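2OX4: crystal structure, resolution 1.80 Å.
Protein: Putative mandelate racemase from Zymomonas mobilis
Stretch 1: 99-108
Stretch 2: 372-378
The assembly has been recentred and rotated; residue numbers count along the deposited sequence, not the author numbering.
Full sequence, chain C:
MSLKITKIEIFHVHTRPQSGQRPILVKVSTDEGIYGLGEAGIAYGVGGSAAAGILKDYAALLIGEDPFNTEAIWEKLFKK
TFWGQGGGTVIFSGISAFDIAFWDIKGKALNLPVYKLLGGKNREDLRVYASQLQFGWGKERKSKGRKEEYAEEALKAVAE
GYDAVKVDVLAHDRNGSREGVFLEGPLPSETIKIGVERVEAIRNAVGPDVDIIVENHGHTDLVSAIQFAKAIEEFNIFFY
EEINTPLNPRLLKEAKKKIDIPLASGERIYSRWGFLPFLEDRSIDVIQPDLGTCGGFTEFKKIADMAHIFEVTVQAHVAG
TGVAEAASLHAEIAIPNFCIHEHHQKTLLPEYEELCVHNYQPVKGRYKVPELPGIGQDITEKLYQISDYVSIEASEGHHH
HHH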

# COMPACT_ATOMS: atom_id res chain seq x y z
N ASP C 99 -3.02 -24.79 -30.16
CA ASP C 99 -3.20 -23.43 -30.68
C ASP C 99 -2.25 -23.15 -31.86
O ASP C 99 -2.67 -22.62 -32.89
N ILE C 100 -0.99 -23.55 -31.72
CA ILE C 100 0.00 -23.38 -32.78
C ILE C 100 -0.47 -24.12 -34.06
O ILE C 100 -0.46 -23.54 -35.17
N ALA C 101 -0.92 -25.36 -33.91
CA ALA C 101 -1.40 -26.16 -35.05
C ALA C 101 -2.65 -25.53 -35.72
O ALA C 101 -2.79 -25.56 -36.95
N PHE C 102 -3.54 -24.95 -34.91
CA PHE C 102 -4.70 -24.25 -35.47
C PHE C 102 -4.30 -23.06 -36.34
O PHE C 102 -4.85 -22.88 -37.44
N TRP C 103 -3.36 -22.25 -35.86
CA TRP C 103 -2.90 -21.11 -36.65
C TRP C 103 -2.17 -21.58 -37.93
O TRP C 103 -2.35 -20.97 -38.98
N ASP C 104 -1.40 -22.66 -37.83
CA ASP C 104 -0.81 -23.31 -39.01
C ASP C 104 -1.91 -23.65 -40.03
O ASP C 104 -1.79 -23.28 -41.21
N ILE C 105 -2.99 -24.30 -39.57
CA ILE C 105 -4.12 -24.61 -40.46
C ILE C 105 -4.72 -23.37 -41.12
O ILE C 105 -4.95 -23.35 -42.34
N LYS C 106 -4.96 -22.32 -40.32
CA LYS C 106 -5.53 -21.06 -40.85
C LYS C 106 -4.67 -20.50 -41.98
O LYS C 106 -5.19 -20.11 -43.03
N GLY C 107 -3.36 -20.47 -41.75
CA GLY C 107 -2.43 -19.97 -42.75
C GLY C 107 -2.48 -20.78 -44.04
O GLY C 107 -2.53 -20.22 -45.13
N LYS C 108 -2.48 -22.10 -43.89
CA LYS C 108 -2.57 -22.98 -45.05
C LYS C 108 -3.89 -22.83 -45.79
O LYS C 108 -3.91 -22.78 -47.03
N LEU C 372 6.21 -19.08 -46.36
CA LEU C 372 5.35 -20.16 -46.85
C LEU C 372 3.98 -20.05 -46.17
O LEU C 372 3.86 -19.34 -45.16
N PRO C 373 2.94 -20.71 -46.72
CA PRO C 373 1.67 -20.75 -45.97
C PRO C 373 1.81 -21.41 -44.59
O PRO C 373 2.61 -22.33 -44.43
N GLY C 374 1.04 -20.94 -43.61
CA GLY C 374 1.07 -21.52 -42.26
C GLY C 374 2.32 -21.08 -41.50
O GLY C 374 2.84 -19.98 -41.74
N ILE C 375 2.83 -21.93 -40.61
CA ILE C 375 4.06 -21.58 -39.88
C ILE C 375 5.31 -21.79 -40.75
O ILE C 375 6.39 -21.30 -40.43
N GLY C 376 5.14 -22.51 -41.87
CA GLY C 376 6.25 -22.75 -42.80
C GLY C 376 7.16 -23.89 -42.40
O GLY C 376 8.35 -23.89 -42.70
N GLN C 377 6.59 -24.89 -41.73
CA GLN C 377 7.36 -26.01 -41.22
C GLN C 377 6.52 -27.26 -41.30
O GLN C 377 5.28 -27.18 -41.27
N ASP C 378 7.18 -28.42 -41.40
CA ASP C 378 6.50 -29.70 -41.30
C ASP C 378 7.44 -30.70 -40.62
O ASP C 378 8.66 -30.51 -40.58

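Stretch 1 is one piece of a longer helix, and stretch 2 is a loop that packs against it near Asp 104, Gly 107 and Lys 108. The loop has no regular helix or strand, but a type II' beta turn runs from Pro 373 to Gly 376. The contact is small, with 322 Å² buried over both sides.

Asp 99 lies out of reach of the loop. Its carboxylate is satisfied elsewhere in the structure. Ile 100 is the first residue to make contact. Its CA-to-CB bond points sideways, with chi1 m and chi2 t. Ile 100 CG2 lies 4.5 Å from CG2 of Ile 375, a loose apolar contact between two buried side chains. Ile 375 itself has chi1 p and chi2 t.

The CA-to-CB bond of Ala 101 points away from the loop, and Phe 102 is out of reach. The CA-to-CB bond of Trp 103 points sideways, with chi1 m, but its ring leads away, and NE1 is bonded elsewhere in the structure.

Asp 104 is the polar centre of the contact. Its CA-to-CB bond points sideways, yet chi1 t brings the carboxylate close to the loop. The backbone N of Ile 375 donates a hydrogen bond to Asp 104 OD1 at 2.8 Å, with a nearly straight angle of 164°. This ties the helix side chain directly to the turn. The same Asp 104 OD1 is 3.3 Å from Gly 374 CA and 3.6 Å from Ile 375 CG1, so the acid packs closely against the turn as well as bonding to it.

Two waters extend this link. Water 2 is hydrogen-bonded to Asp 104 OD1 at 2.7 Å and accepts from Gln 377 N at 3.3 Å. Water 1 lies 2.7 Å from Asp 104 OD2 and 2.8 Å from Gln 377 O, and bridges the carboxylate to the loop backbone. The CA-to-CB bond of Gln 377 points sideways and the end of the side chain, chi1 t and chi2 p, leads away. Gln 377 OE1 accepts from Asp 378 N at 3.0 Å.

The CA-to-CB bond of Ile 105 points away. That of Lys 106 points sideways, but the end of the side chain leads away.

Gly 107 lets the backbones come close. Gly 107 CA is 3.9 Å from Gly 374 CA. A CB on Gly 107 would point toward the loop and fall 2.6 Å from Gly 374 CA, a clash. Gly 374 is constrained too: an ideal CB on Gly 374 would lie 2.2 Å from Asp 104 OD1, a clash. Its positive phi of 76° also favours glycine.

Lys 108 closes the contact at a partly exposed edge. Its CA-to-CB bond points sideways, with chi1 m and the remaining chi angles t, so the chain is extended. The CA-to-CB bond of Pro 373 points toward the helix, and Pro 373 CB lies 4.0 Å from Lys 108 CA and 4.4 Å from Lys 108 CG. Lys 108 NZ donates to water 1 at 3.0 Å, joining the Asp 104 network. The bond from Lys 108 NZ to water 3, at 3.4 Å, is weak; that water donates to Asp 378 OD2 at 2.8 Å.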

# COMPACT_ATOMS: atom_id res chain seq x y z
CB ASP C 99 -3.08 -22.39 -29.56
CG ASP C 99 -3.39 -20.99 -30.04
OD1 ASP C 99 -4.59 -20.62 -30.10
OD2 ASP C 99 -2.43 -20.28 -30.37
CB ILE C 100 1.42 -23.85 -32.33
CG1 ILE C 100 1.96 -22.95 -31.21
CG2 ILE C 100 2.41 -23.85 -33.53
CD1 ILE C 100 3.15 -23.55 -30.42
CB ALA C 101 -1.69 -27.57 -34.62
CB PHE C 102 -5.66 -23.78 -34.37
CG PHE C 102 -6.16 -24.88 -33.48
CD1 PHE C 102 -6.47 -24.59 -32.15
CD2 PHE C 102 -6.32 -26.18 -33.95
CE1 PHE C 102 -6.94 -25.59 -31.30
CE2 PHE C 102 -6.78 -27.20 -33.09
CZ PHE C 102 -7.09 -26.90 -31.77
CB TRP C 103 -2.02 -20.16 -35.83
CG TRP C 103 -2.83 -19.29 -34.86
CD1 TRP C 103 -3.08 -19.55 -33.54
CD2 TRP C 103 -3.46 -18.05 -35.15
NE1 TRP C 103 -3.84 -18.53 -32.99
CE2 TRP C 103 -4.07 -17.59 -33.96
CE3 TRP C 103 -3.56 -17.26 -36.31
CZ2 TRP C 103 -4.79 -16.39 -33.90
CZ3 TRP C 103 -4.27 -16.06 -36.24
CH2 TRP C 103 -4.88 -15.64 -35.05
CB ASP C 104 -0.03 -24.56 -38.58
CG ASP C 104 0.93 -25.06 -39.66
OD1 ASP C 104 1.33 -24.28 -40.55
OD2 ASP C 104 1.32 -26.25 -39.58
CB ILE C 105 -5.22 -25.45 -39.74
CG1 ILE C 105 -4.72 -26.88 -39.50
CG2 ILE C 105 -6.55 -25.42 -40.52
CD1 ILE C 105 -5.43 -27.62 -38.37
CB LYS C 106 -5.63 -20.00 -39.75
CG LYS C 106 -6.68 -20.30 -38.69
CD LYS C 106 -6.98 -19.03 -37.89
CE LYS C 106 -7.04 -19.33 -36.43
NZ LYS C 106 -7.24 -18.10 -35.60
CB LYS C 108 -2.35 -24.42 -44.62
CG LYS C 108 -0.92 -24.74 -44.26
CD LYS C 108 -0.80 -26.22 -44.04
CE LYS C 108 0.54 -26.57 -43.45
NZ LYS C 108 0.60 -28.05 -43.26
CB LEU C 372 5.99 -21.51 -46.53
CG LEU C 372 7.33 -21.85 -47.21
CD1 LEU C 372 7.90 -23.16 -46.67
CD2 LEU C 372 7.14 -21.92 -48.72
CB PRO C 373 0.76 -21.59 -46.87
CG PRO C 373 1.35 -21.44 -48.26
CD PRO C 373 2.84 -21.38 -48.03
CB ILE C 375 4.21 -22.34 -38.52
CG1 ILE C 375 4.39 -23.84 -38.75
CG2 ILE C 375 3.03 -22.02 -37.57
CD1 ILE C 375 4.67 -24.65 -37.47
CB GLN C 377 7.81 -25.74 -39.79
CG GLN C 377 8.84 -26.74 -39.21
CD GLN C 377 10.08 -26.86 -40.08
OE1 GLN C 377 10.07 -27.56 -41.09
NE2 GLN C 377 11.15 -26.16 -39.69
CB ASP C 378 6.12 -30.19 -42.70
CG ASP C 378 4.90 -31.13 -42.71
OD1 ASP C 378 4.48 -31.66 -41.65
OD2 ASP C 378 4.37 -31.34 -43.82
O HOH W 1 2.65 -27.99 -41.13
O HOH W 2 3.38 -24.79 -42.29
O HOH W 3 3.36 -29.08 -45.03